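Local coordinates for dipeptidase AC. Metallo peptidase. MEROPS family M19 (Rhodobacter sphaeroides, PDB 3LY0), which probably hydrolyses dipeptides as a zinc metallodipeptidase of the M19 family, and is captured here with a phosphinate mimic of L-Ala-D-Ala, at residues L17-W31 with A98-A110. Residues are numbered along the deposited sequence; the frame is centred on the assembly and turned at random.
Sequences LLRLLRNPANRETIW and AMAGHLLWMERAA
Arg27 NH1 donates a hydrogen bond to His102 ND1 at 2.9 Å. The N-H...N angle is 137°, and the guanidinium stands nearly upright to the imidazole. The same guanidinium lies flat on the Trp105 indole in a cation-pi stack, with Arg27 CZ 3.5 Å from the centroid of the five-membered ring. Farther back, Arg27 CD sits over the six-membered ring as a CH-pi contact. Arg27 CG lies between the backbone N and the carbonyl carbon (chi1 73°), and the extended chain from there runs over the indole face. Ala109 CB, one turn on in the same helix as Trp105, sits near the rim of the opposite face. Leu20 CB packs on one face of the His102 ring, 3.9 Å from its centroid.

Trp31 NE1 gives a second bond, 3.0 Å to Met106 O. Met106 bends at chi3 and brings CE over the Trp31 six-membered ring, 3.5 Å from its centroid, a CH-pi contact. Met106 SD stands farther above the same face as the Met-aromatic partner. Trp31 CD1 also meets Trp105 CZ3 at 3.6 Å, the two rings oblique. A leucine in place of Trp31 has no N-H for Met106 O and would probably leave Met106 CE without its aromatic face and a gap beside Trp105.

Leu17 is a knob in a hole formed by Met99, His102, Leu103 and Met106. Its CD2 reaches Leu103 CB at 3.9 Å.

Helix 98-109 crosses helix 17-22 at 107° between their directions, on the outer layer of the TIM-barrel fold. Helix 27-31, which carries Arg27 and Trp31, also packs on it. Leu17, Leu103 and Met106 touch strand 50-57; Leu103 and Met106 also touch strand 114-116. Helix 42-48 packs against Trp31 and Ala110, and Phe114 meets Trp31 edge-to-face.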
loop_
_atom_site.group_PDB
_atom_site.type_symbol
_atom_site.label_atom_id
_atom_site.label_comp_id
_atom_site.label_asym_id
_atom_site.label_seq_id
_atom_site.Cartn_x
_atom_site.Cartn_y
_atom_site.Cartn_z
ATOM N N LEU A 17 -7.654 -8.121 3.537
ATOM C CA LEU A 17 -8.338 -9.125 2.727
ATOM C C LEU A 17 -7.611 -10.472 2.751
ATOM O O LEU A 17 -8.234 -11.520 2.587
ATOM C CB LEU A 17 -8.522 -8.642 1.283
ATOM C CG LEU A 17 -9.538 -7.514 1.083
ATOM C CD1 LEU A 17 -9.452 -6.991 -0.332
ATOM C CD2 LEU A 17 -10.964 -7.997 1.400
ATOM N N LEU A 18 -6.299 -10.452 2.966
ATOM C CA LEU A 18 -5.563 -11.703 3.027
ATOM C C LEU A 18 -6.039 -12.541 4.206
ATOM O O LEU A 18 -6.050 -13.773 4.153
ATOM C CB LEU A 18 -4.054 -11.433 3.113
ATOM C CG LEU A 18 -3.120 -12.639 3.015
ATOM C CD1 LEU A 18 -3.173 -13.266 1.636
ATOM C CD2 LEU A 18 -1.697 -12.194 3.347
ATOM N N ARG A 19 -6.460 -11.877 5.274
ATOM C CA ARG A 19 -6.943 -12.608 6.436
ATOM C C ARG A 19 -8.277 -13.278 6.165
ATOM O O ARG A 19 -8.546 -14.369 6.675
ATOM C CB ARG A 19 -6.982 -11.707 7.661
ATOM C CG ARG A 19 -5.554 -11.427 8.156
ATOM C CD ARG A 19 -5.497 -10.455 9.305
ATOM N NE ARG A 19 -6.397 -10.849 10.376
ATOM C CZ ARG A 19 -7.003 -9.988 11.178
ATOM N NH1 ARG A 19 -6.789 -8.682 11.037
ATOM N NH2 ARG A 19 -7.827 -10.433 12.114
ATOM N N LEU A 20 -9.099 -12.646 5.336
ATOM C CA LEU A 20 -10.358 -13.267 4.943
ATOM C C LEU A 20 -10.117 -14.408 3.960
ATOM O O LEU A 20 -10.795 -15.436 4.019
ATOM C CB LEU A 20 -11.336 -12.230 4.378
ATOM C CG LEU A 20 -11.668 -11.102 5.367
ATOM C CD1 LEU A 20 -12.743 -10.178 4.829
ATOM C CD2 LEU A 20 -12.072 -11.659 6.746
ATOM N N LEU A 21 -9.146 -14.234 3.069
ATOM C CA LEU A 21 -8.754 -15.297 2.142
ATOM C C LEU A 21 -8.330 -16.537 2.916
ATOM O O LEU A 21 -8.665 -17.662 2.535
ATOM C CB LEU A 21 -7.596 -14.845 1.242
ATOM C CG LEU A 21 -7.172 -15.850 0.156
ATOM C CD1 LEU A 21 -8.241 -15.984 -0.916
ATOM C CD2 LEU A 21 -5.826 -15.475 -0.469
ATOM N N ARG A 22 -7.601 -16.324 4.005
ATOM C CA ARG A 22 -7.012 -17.430 4.758
ATOM C C ARG A 22 -7.983 -18.138 5.698
ATOM O O ARG A 22 -7.744 -19.278 6.086
ATOM C CB ARG A 22 -5.760 -16.963 5.507
ATOM C CG ARG A 22 -4.598 -16.697 4.560
ATOM C CD ARG A 22 -3.415 -16.039 5.233
ATOM N NE ARG A 22 -2.235 -16.124 4.372
ATOM C CZ ARG A 22 -1.025 -15.681 4.698
ATOM N NH1 ARG A 22 -0.821 -15.112 5.877
ATOM N NH2 ARG A 22 -0.016 -15.819 3.844
ATOM N N ASN A 23 -9.078 -17.475 6.055
ATOM C CA ASN A 23 -10.082 -18.089 6.928
ATOM C C ASN A 23 -11.486 -17.594 6.586
ATOM O O ASN A 23 -12.126 -16.917 7.387
ATOM C CB ASN A 23 -9.762 -17.824 8.403
ATOM C CG ASN A 23 -10.606 -18.668 9.355
ATOM O OD1 ASN A 23 -11.507 -19.403 8.936
ATOM N ND2 ASN A 23 -10.317 -18.559 10.648
ATOM N N PRO A 24 -11.962 -17.914 5.376
ATOM C CA PRO A 24 -13.247 -17.363 4.940
ATOM C C PRO A 24 -14.417 -17.813 5.815
ATOM O O PRO A 24 -15.392 -17.078 5.968
ATOM C CB PRO A 24 -13.396 -17.903 3.507
ATOM C CG PRO A 24 -12.488 -19.094 3.446
ATOM C CD PRO A 24 -11.342 -18.767 4.347
ATOM N N ALA A 25 -14.312 -19.007 6.389
ATOM C CA ALA A 25 -15.384 -19.540 7.219
ATOM C C ALA A 25 -15.632 -18.669 8.446
ATOM O O ALA A 25 -16.754 -18.605 8.948
ATOM C CB ALA A 25 -15.070 -20.971 7.642
ATOM N N ASN A 26 -14.590 -17.993 8.924
ATOM C CA ASN A 26 -14.727 -17.165 10.114
ATOM C C ASN A 26 -14.818 -15.665 9.820
ATOM O O ASN A 26 -14.626 -14.837 10.710
ATOM C CB ASN A 26 -13.585 -17.447 11.091
ATOM C CG ASN A 26 -13.937 -17.074 12.515
ATOM O OD1 ASN A 26 -15.082 -17.233 12.942
ATOM N ND2 ASN A 26 -12.956 -16.579 13.259
ATOM N N ARG A 27 -15.132 -15.313 8.577
ATOM C CA ARG A 27 -15.079 -13.911 8.184
ATOM C C ARG A 27 -16.014 -12.975 8.955
ATOM O O ARG A 27 -15.642 -11.841 9.239
ATOM C CB ARG A 27 -15.256 -13.744 6.675
ATOM C CG ARG A 27 -16.655 -13.987 6.173
ATOM C CD ARG A 27 -16.654 -13.795 4.665
ATOM N NE ARG A 27 -17.927 -14.130 4.050
ATOM C CZ ARG A 27 -18.149 -14.004 2.748
ATOM N NH1 ARG A 27 -17.186 -13.530 1.968
ATOM N NH2 ARG A 27 -19.322 -14.342 2.230
ATOM N N GLU A 28 -17.218 -13.431 9.291
ATOM C CA GLU A 28 -18.140 -12.586 10.042
ATOM C C GLU A 28 -17.504 -12.086 11.349
ATOM O O GLU A 28 -17.556 -10.896 11.676
ATOM C CB GLU A 28 -19.434 -13.337 10.342
ATOM C CG GLU A 28 -20.482 -12.474 11.014
ATOM C CD GLU A 28 -21.790 -13.209 11.251
ATOM O OE1 GLU A 28 -21.849 -14.430 10.987
ATOM O OE2 GLU A 28 -22.758 -12.560 11.703
ATOM N N THR A 29 -16.890 -13.006 12.083
ATOM C CA THR A 29 -16.235 -12.647 13.332
ATOM C C THR A 29 -14.990 -11.799 13.083
ATOM O O THR A 29 -14.804 -10.762 13.716
ATOM C CB THR A 29 -15.872 -13.896 14.145
ATOM O OG1 THR A 29 -17.080 -14.587 14.496
ATOM C CG2 THR A 29 -15.122 -13.512 15.414
ATOM N N ILE A 30 -14.143 -12.236 12.154
ATOM C CA ILE A 30 -12.890 -11.531 11.897
ATOM C C ILE A 30 -13.141 -10.057 11.581
ATOM O O ILE A 30 -12.482 -9.179 12.119
ATOM C CB ILE A 30 -12.079 -12.192 10.762
ATOM C CG1 ILE A 30 -11.613 -13.588 11.188
ATOM C CG2 ILE A 30 -10.876 -11.327 10.376
ATOM C CD1 ILE A 30 -11.032 -14.405 10.050
ATOM N N TRP A 31 -14.102 -9.792 10.708
ATOM C CA TRP A 31 -14.393 -8.431 10.265
ATOM C C TRP A 31 -15.229 -7.643 11.267
ATOM O O TRP A 31 -14.873 -6.528 11.631
ATOM C CB TRP A 31 -15.102 -8.508 8.908
ATOM C CG TRP A 31 -15.708 -7.237 8.333
ATOM C CD1 TRP A 31 -16.943 -7.125 7.762
ATOM C CD2 TRP A 31 -15.109 -5.936 8.243
ATOM N NE1 TRP A 31 -17.154 -5.837 7.325
ATOM C CE2 TRP A 31 -16.040 -5.090 7.604
ATOM C CE3 TRP A 31 -13.875 -5.406 8.633
ATOM C CZ2 TRP A 31 -15.778 -3.746 7.352
ATOM C CZ3 TRP A 31 -13.620 -4.068 8.380
ATOM C CH2 TRP A 31 -14.568 -3.250 7.754
ATOM N N ALA A 98 -11.806 -14.135 -5.328
ATOM C CA ALA A 98 -12.144 -14.437 -3.943
ATOM C C ALA A 98 -11.975 -13.198 -3.073
ATOM O O ALA A 98 -12.843 -12.860 -2.273
ATOM C CB ALA A 98 -11.294 -15.592 -3.417
ATOM N N MET A 99 -10.848 -12.510 -3.226
ATOM C CA MET A 99 -10.562 -11.373 -2.367
ATOM C C MET A 99 -11.481 -10.185 -2.690
ATOM O O MET A 99 -11.990 -9.515 -1.791
ATOM C CB MET A 99 -9.077 -11.001 -2.466
ATOM C CG MET A 99 -8.155 -12.171 -2.046
ATOM S SD MET A 99 -6.356 -11.887 -2.192
ATOM C CE MET A 99 -6.036 -10.979 -0.685
ATOM N N ALA A 100 -11.713 -9.930 -3.977
ATOM C CA ALA A 100 -12.676 -8.892 -4.353
ATOM C C ALA A 100 -14.067 -9.216 -3.804
ATOM O O ALA A 100 -14.789 -8.325 -3.370
ATOM C CB ALA A 100 -12.735 -8.722 -5.877
ATOM N N GLY A 101 -14.423 -10.498 -3.816
ATOM C CA GLY A 101 -15.699 -10.944 -3.279
ATOM C C GLY A 101 -15.815 -10.714 -1.778
ATOM O O GLY A 101 -16.882 -10.346 -1.279
ATOM N N HIS A 102 -14.720 -10.912 -1.052
ATOM C CA HIS A 102 -14.700 -10.624 0.388
ATOM C C HIS A 102 -14.864 -9.125 0.650
ATOM O O HIS A 102 -15.520 -8.731 1.615
ATOM C CB HIS A 102 -13.400 -11.109 1.038
ATOM C CG HIS A 102 -13.305 -12.593 1.163
ATOM N ND1 HIS A 102 -14.280 -13.345 1.784
ATOM C CD2 HIS A 102 -12.343 -13.463 0.776
ATOM C CE1 HIS A 102 -13.928 -14.619 1.760
ATOM N NE2 HIS A 102 -12.757 -14.719 1.154
ATOM N N LEU A 103 -14.280 -8.293 -0.209
ATOM C CA LEU A 103 -14.358 -6.849 -0.026
ATOM C C LEU A 103 -15.809 -6.388 -0.173
ATOM O O LEU A 103 -16.307 -5.600 0.628
ATOM C CB LEU A 103 -13.451 -6.124 -1.020
ATOM C CG LEU A 103 -13.368 -4.606 -0.888
ATOM C CD1 LEU A 103 -12.783 -4.225 0.464
ATOM C CD2 LEU A 103 -12.546 -4.000 -2.014
ATOM N N LEU A 104 -16.498 -6.881 -1.201
ATOM C CA LEU A 104 -17.904 -6.525 -1.377
ATOM C C LEU A 104 -18.728 -7.072 -0.222
ATOM O O LEU A 104 -19.641 -6.393 0.285
ATOM C CB LEU A 104 -18.468 -7.018 -2.713
ATOM C CG LEU A 104 -18.005 -6.303 -3.979
ATOM C CD1 LEU A 104 -18.883 -6.709 -5.154
ATOM C CD2 LEU A 104 -18.013 -4.797 -3.797
ATOM N N TRP A 105 -18.425 -8.298 0.185
ATOM C CA TRP A 105 -19.089 -8.878 1.347
ATOM C C TRP A 105 -18.932 -8.002 2.597
ATOM O O TRP A 105 -19.887 -7.825 3.347
ATOM C CB TRP A 105 -18.613 -10.310 1.622
ATOM C CG TRP A 105 -19.102 -10.759 2.942
ATOM C CD1 TRP A 105 -20.329 -11.286 3.222
ATOM C CD2 TRP A 105 -18.416 -10.648 4.194
ATOM N NE1 TRP A 105 -20.438 -11.532 4.569
ATOM C CE2 TRP A 105 -19.276 -11.150 5.187
ATOM C CE3 TRP A 105 -17.146 -10.187 4.568
ATOM C CZ2 TRP A 105 -18.916 -11.205 6.535
ATOM C CZ3 TRP A 105 -16.784 -10.244 5.910
ATOM C CH2 TRP A 105 -17.668 -10.746 6.876
ATOM N N MET A 106 -17.734 -7.458 2.825
ATOM C CA MET A 106 -17.496 -6.605 3.993
ATOM C C MET A 106 -18.497 -5.452 4.047
ATOM O O MET A 106 -19.002 -5.081 5.113
ATOM C CB MET A 106 -16.064 -6.040 3.984
ATOM C CG MET A 106 -14.966 -7.029 4.338
ATOM S SD MET A 106 -13.263 -6.437 3.930
ATOM C CE MET A 106 -13.164 -4.897 4.897
ATOM N N GLU A 107 -18.766 -4.872 2.889
ATOM C CA GLU A 107 -19.716 -3.775 2.783
ATOM C C GLU A 107 -21.152 -4.246 3.042
ATOM O O GLU A 107 -21.915 -3.567 3.732
ATOM C CB GLU A 107 -19.575 -3.142 1.402
ATOM C CG GLU A 107 -20.470 -1.960 1.117
ATOM C CD GLU A 107 -20.163 -1.377 -0.249
ATOM O OE1 GLU A 107 -19.973 -2.175 -1.196
ATOM O OE2 GLU A 107 -20.095 -0.144 -0.382
ATOM N N ARG A 108 -21.528 -5.397 2.503
ATOM C CA ARG A 108 -22.860 -5.930 2.780
ATOM C C ARG A 108 -23.029 -6.182 4.267
ATOM O O ARG A 108 -24.027 -5.782 4.864
ATOM C CB ARG A 108 -23.116 -7.213 1.989
ATOM C CG ARG A 108 -23.129 -6.974 0.486
ATOM C CD ARG A 108 -23.759 -8.126 -0.297
ATOM N NE ARG A 108 -23.102 -9.410 -0.069
ATOM C CZ ARG A 108 -21.994 -9.801 -0.687
ATOM N NH1 ARG A 108 -21.426 -9.004 -1.586
ATOM N NH2 ARG A 108 -21.466 -10.986 -0.420
ATOM N N ALA A 109 -22.036 -6.830 4.866
ATOM C CA ALA A 109 -22.113 -7.278 6.259
ATOM C C ALA A 109 -22.092 -6.138 7.274
ATOM O O ALA A 109 -22.627 -6.269 8.383
ATOM C CB ALA A 109 -20.972 -8.254 6.558
ATOM N N ALA A 110 -21.466 -5.026 6.907
ATOM C CA ALA A 110 -21.289 -3.921 7.842
ATOM C C ALA A 110 -22.487 -2.978 7.868
ATOM O O ALA A 110 -22.505 -2.017 8.640
ATOM C CB ALA A 110 -20.005 -3.161 7.538
#